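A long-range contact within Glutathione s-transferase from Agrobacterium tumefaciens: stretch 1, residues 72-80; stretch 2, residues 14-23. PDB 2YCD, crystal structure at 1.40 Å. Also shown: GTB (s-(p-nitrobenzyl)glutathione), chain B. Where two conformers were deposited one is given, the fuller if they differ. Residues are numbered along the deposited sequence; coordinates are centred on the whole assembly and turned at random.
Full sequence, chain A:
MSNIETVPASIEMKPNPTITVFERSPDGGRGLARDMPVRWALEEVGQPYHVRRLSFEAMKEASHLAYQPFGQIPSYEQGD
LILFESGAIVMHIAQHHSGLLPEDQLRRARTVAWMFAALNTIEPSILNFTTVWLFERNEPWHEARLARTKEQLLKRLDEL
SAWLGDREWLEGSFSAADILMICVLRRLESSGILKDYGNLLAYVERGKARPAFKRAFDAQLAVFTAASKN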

# COMPACT_ATOMS: atom_id res chain seq x y z
N GLN A 72 11.89 -10.43 3.21
CA GLN A 72 10.56 -10.99 3.31
C GLN A 72 10.19 -11.73 2.03
O GLN A 72 10.92 -11.67 1.03
CB GLN A 72 9.53 -9.89 3.60
CG GLN A 72 9.74 -9.25 4.98
CD GLN A 72 8.56 -8.45 5.44
OE1 GLN A 72 8.18 -7.46 4.80
NE2 GLN A 72 7.99 -8.83 6.58
N ILE A 73 9.06 -12.43 2.06
CA ILE A 73 8.49 -13.03 0.84
C ILE A 73 7.13 -12.36 0.54
O ILE A 73 6.50 -11.83 1.45
CB ILE A 73 8.38 -14.59 0.95
CG1 ILE A 73 7.40 -15.03 2.06
CG2 ILE A 73 9.75 -15.21 1.21
CD1 ILE A 73 5.95 -15.17 1.60
N PRO A 74 6.68 -12.38 -0.71
CA PRO A 74 7.30 -13.01 -1.89
C PRO A 74 8.17 -12.08 -2.73
O PRO A 74 8.01 -10.86 -2.74
CB PRO A 74 6.08 -13.40 -2.73
CG PRO A 74 5.07 -12.31 -2.44
CD PRO A 74 5.31 -11.90 -1.00
N SER A 75 9.10 -12.67 -3.46
CA SER A 75 9.74 -12.00 -4.59
C SER A 75 9.40 -12.81 -5.83
O SER A 75 8.89 -13.94 -5.72
CB SER A 75 11.26 -11.91 -4.39
OG SER A 75 11.86 -13.20 -4.27
N TYR A 76 9.71 -12.25 -6.99
CA TYR A 76 9.32 -12.78 -8.28
C TYR A 76 10.52 -12.62 -9.20
O TYR A 76 11.07 -11.52 -9.31
CB TYR A 76 8.14 -11.95 -8.79
CG TYR A 76 7.64 -12.18 -10.20
CD1 TYR A 76 8.27 -11.58 -11.29
CD2 TYR A 76 6.48 -12.90 -10.44
CE1 TYR A 76 7.78 -11.74 -12.58
CE2 TYR A 76 5.99 -13.05 -11.72
CZ TYR A 76 6.64 -12.48 -12.78
OH TYR A 76 6.13 -12.66 -14.05
N GLU A 77 10.94 -13.70 -9.85
CA GLU A 77 12.08 -13.67 -10.75
C GLU A 77 11.69 -14.26 -12.08
O GLU A 77 11.13 -15.35 -12.14
CB GLU A 77 13.27 -14.42 -10.16
CG GLU A 77 14.45 -14.57 -11.11
CD GLU A 77 15.67 -15.21 -10.45
OE1 GLU A 77 15.50 -16.06 -9.55
OE2 GLU A 77 16.81 -14.87 -10.85
N GLN A 78 11.98 -13.53 -13.15
CA GLN A 78 11.66 -13.99 -14.50
C GLN A 78 12.70 -13.43 -15.45
O GLN A 78 12.72 -12.23 -15.75
CB GLN A 78 10.26 -13.53 -14.87
CG GLN A 78 9.75 -14.11 -16.17
CD GLN A 78 8.32 -13.71 -16.45
OE1 GLN A 78 7.88 -12.63 -16.04
NE2 GLN A 78 7.59 -14.57 -17.12
N GLY A 79 13.60 -14.29 -15.90
CA GLY A 79 14.74 -13.80 -16.66
C GLY A 79 15.49 -12.76 -15.85
O GLY A 79 15.84 -13.00 -14.68
N ASP A 80 15.74 -11.59 -16.44
CA ASP A 80 16.52 -10.54 -15.80
C ASP A 80 15.70 -9.76 -14.80
O ASP A 80 16.26 -8.98 -14.03
CB ASP A 80 17.08 -9.56 -16.84
CG ASP A 80 18.24 -10.12 -17.63
OD1 ASP A 80 18.80 -11.15 -17.22
OD2 ASP A 80 18.60 -9.50 -18.65
N1 GTB B . 4.72 -5.27 1.55
CA1 GTB B . 5.21 -6.65 1.40
C1 GTB B . 4.42 -7.36 0.33
O11 GTB B . 3.20 -7.12 0.27
O12 GTB B . 5.01 -8.17 -0.42
CB1 GTB B . 5.13 -7.35 2.76
CG1 GTB B . 5.75 -8.74 2.71
CD1 GTB B . 5.57 -9.50 4.01
OE1 GTB B . 5.00 -8.96 4.96
N2 GTB B . 6.04 -10.75 4.03
CA2 GTB B . 5.92 -11.60 5.21
C2 GTB B . 7.25 -12.18 5.61
O2 GTB B . 8.08 -12.53 4.78
CB2 GTB B . 5.05 -12.82 4.86
SG2 GTB B . 3.36 -12.44 4.52
N3 GTB B . 7.45 -12.33 6.92
CA3 GTB B . 8.63 -12.93 7.51
C3 GTB B . 9.52 -11.96 8.22
O31 GTB B . 9.17 -10.77 8.35
O32 GTB B . 10.61 -12.41 8.66
C' GTB B . 2.67 -11.88 6.05
C1' GTB B . 1.97 -12.99 6.80
C2' GTB B . 2.65 -13.70 7.77
C3' GTB B . 1.99 -14.72 8.47
C4' GTB B . 0.66 -15.00 8.19
N41 GTB B . -0.01 -16.02 8.90
O41 GTB B . -1.21 -16.22 8.75
O42 GTB B . 0.63 -16.70 9.69
C5' GTB B . -0.02 -14.27 7.22
C6' GTB B . 0.63 -13.26 6.53
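Stretch 2 14-23: KPNPTITVFE

Two antiparallel strands meet here edge to edge, and the backbone does most of the polar work. Glu77 and Thr18 form the hydrogen-bonded pair of the ladder: Glu77 N donates to Thr18 O and Thr18 N to Glu77 O, both at 2.9 Å. One step along, Thr20 N reaches Ser75 O at 3.1 Å. Between the same two residues the return bond is altered: Ser75 N donates to Thr20 OG1 at 2.9 Å, the side-chain hydroxyl, rather than to a main-chain carbonyl. The CA-to-CB bond of Thr20 points sideways, and with chi1 in the p well its OG1 comes within reach of Ser75 N; Ser75 OG also lies 2.9 Å from Thr20 OG1. At the other end, Gln78 extends through two t rotamers so that Gln78 NE2 donates to Pro15 O at 2.9 Å, a side-chain clasp where stretch 2 is no longer strand. Its other amide atom is used too: Tyr76 OH donates to Gln78 OE1 at 2.7 Å.

Stretch 2 is extended from Thr18 to Phe22 and runs against the strand ending at Gln78, the two N-to-C directions 157° apart and the axes approaching to 4.8 Å. The register sets Tyr76 opposite Ile19, a non-hydrogen-bonded pair with CA atoms 4.5 Å apart, while the CA atoms of Glu77 and Thr18 are 5.2 Å apart. In the narrower places CA-H groups face carbonyls, as with Ile19 CA and Ser75 O at 3.1 Å or Pro17 CA and Glu77 O at 3.3 Å.

Waters finish the polar edge. Water 1 donates to Asn16 O and Glu77 O and accepts from Thr18 OG1, on the side of the sheet where Glu77 and Thr18 point. Water 3 donates to Gln72 O and sits 2.5 Å from Thr20 OG1.

The packing is on the Tyr76 and Ile19 face. Pro17 CB approaches Tyr76 CE2 to 3.4 Å, and Ile19 CG2 lies 4.0 Å from Tyr76 CD2. Farther along, Ile73 points toward stretch 2 and lays its CG1 over one face of the Phe22 ring, 4.2 Å from the centroid, with Ile73 CD1 4.0 Å from Phe22 CE2. Ile73 serves the ligand as well: its backbone pairs with the glutathione conjugate, Ile73 N to GTB O2 at 2.9 Å and GTB N2 to Ile73 O at 2.8 Å, just before the cis peptide bond of Pro74. The rule to read is economical: backbone pairing sets the register, polar side chains extend it, and one isoleucine joins strand packing to ligand binding.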

# COMPACT_ATOMS: atom_id res chain seq x y z
N LYS A 14 9.65 -17.65 -23.62
CA LYS A 14 9.49 -16.86 -22.40
C LYS A 14 9.52 -17.75 -21.17
O LYS A 14 8.72 -18.68 -21.05
CB LYS A 14 8.19 -16.07 -22.45
N PRO A 15 10.45 -17.48 -20.25
CA PRO A 15 10.59 -18.36 -19.09
C PRO A 15 9.49 -18.12 -18.06
O PRO A 15 9.13 -16.97 -17.78
CB PRO A 15 11.95 -17.96 -18.52
CG PRO A 15 12.10 -16.54 -18.90
CD PRO A 15 11.42 -16.38 -20.23
N ASN A 16 8.94 -19.20 -17.51
CA ASN A 16 8.05 -19.12 -16.36
C ASN A 16 8.71 -18.36 -15.22
O ASN A 16 9.92 -18.46 -15.03
CB ASN A 16 7.77 -20.54 -15.85
CG ASN A 16 7.03 -21.41 -16.86
OD1 ASN A 16 6.35 -20.92 -17.77
ND2 ASN A 16 7.16 -22.72 -16.68
N PRO A 17 7.93 -17.60 -14.44
CA PRO A 17 8.49 -16.94 -13.27
C PRO A 17 8.63 -17.89 -12.07
O PRO A 17 7.98 -18.94 -12.00
CB PRO A 17 7.46 -15.85 -12.97
CG PRO A 17 6.17 -16.48 -13.37
CD PRO A 17 6.50 -17.29 -14.62
N THR A 18 9.52 -17.51 -11.16
CA THR A 18 9.76 -18.22 -9.92
C THR A 18 9.48 -17.27 -8.75
O THR A 18 9.97 -16.14 -8.73
CB THR A 18 11.22 -18.72 -9.83
OG1 THR A 18 11.45 -19.62 -10.91
CG2 THR A 18 11.46 -19.44 -8.50
N ILE A 19 8.68 -17.72 -7.79
CA ILE A 19 8.37 -16.90 -6.63
C ILE A 19 8.90 -17.52 -5.34
O ILE A 19 8.97 -18.75 -5.21
CB ILE A 19 6.87 -16.62 -6.51
CG1 ILE A 19 6.11 -17.89 -6.17
CG2 ILE A 19 6.35 -15.97 -7.81
CD1 ILE A 19 4.63 -17.64 -5.92
N THR A 20 9.31 -16.69 -4.40
CA THR A 20 9.76 -17.22 -3.12
C THR A 20 8.60 -17.33 -2.14
O THR A 20 7.68 -16.49 -2.14
CB THR A 20 10.86 -16.36 -2.50
OG1 THR A 20 10.41 -15.00 -2.46
CG2 THR A 20 12.18 -16.46 -3.30
N VAL A 21 8.65 -18.38 -1.33
CA VAL A 21 7.57 -18.72 -0.39
C VAL A 21 8.21 -19.31 0.87
O VAL A 21 9.38 -19.69 0.84
CB VAL A 21 6.58 -19.75 -0.97
CG1 VAL A 21 6.04 -19.28 -2.33
CG2 VAL A 21 7.23 -21.14 -1.10
N PHE A 22 7.47 -19.35 1.98
CA PHE A 22 7.97 -20.01 3.18
C PHE A 22 8.11 -21.51 2.94
O PHE A 22 7.21 -22.15 2.38
CB PHE A 22 7.00 -19.86 4.36
CG PHE A 22 6.92 -18.48 4.97
CD1 PHE A 22 7.95 -17.98 5.75
CD2 PHE A 22 5.76 -17.73 4.83
CE1 PHE A 22 7.86 -16.73 6.35
CE2 PHE A 22 5.66 -16.47 5.42
CZ PHE A 22 6.70 -15.97 6.18
N GLU A 23 9.22 -22.10 3.38
CA GLU A 23 9.31 -23.55 3.47
C GLU A 23 8.30 -24.09 4.49
O GLU A 23 7.63 -25.08 4.22
CB GLU A 23 10.73 -23.98 3.81
CG GLU A 23 10.95 -25.48 3.76
CD GLU A 23 12.40 -25.84 3.98
OE1 GLU A 23 12.98 -25.36 4.97
OE2 GLU A 23 12.96 -26.59 3.15
O HOH W 1 12.01 -18.18 -13.16
O HOH W 2 11.86 -14.89 -6.68
O HOH W 3 11.65 -13.10 -1.32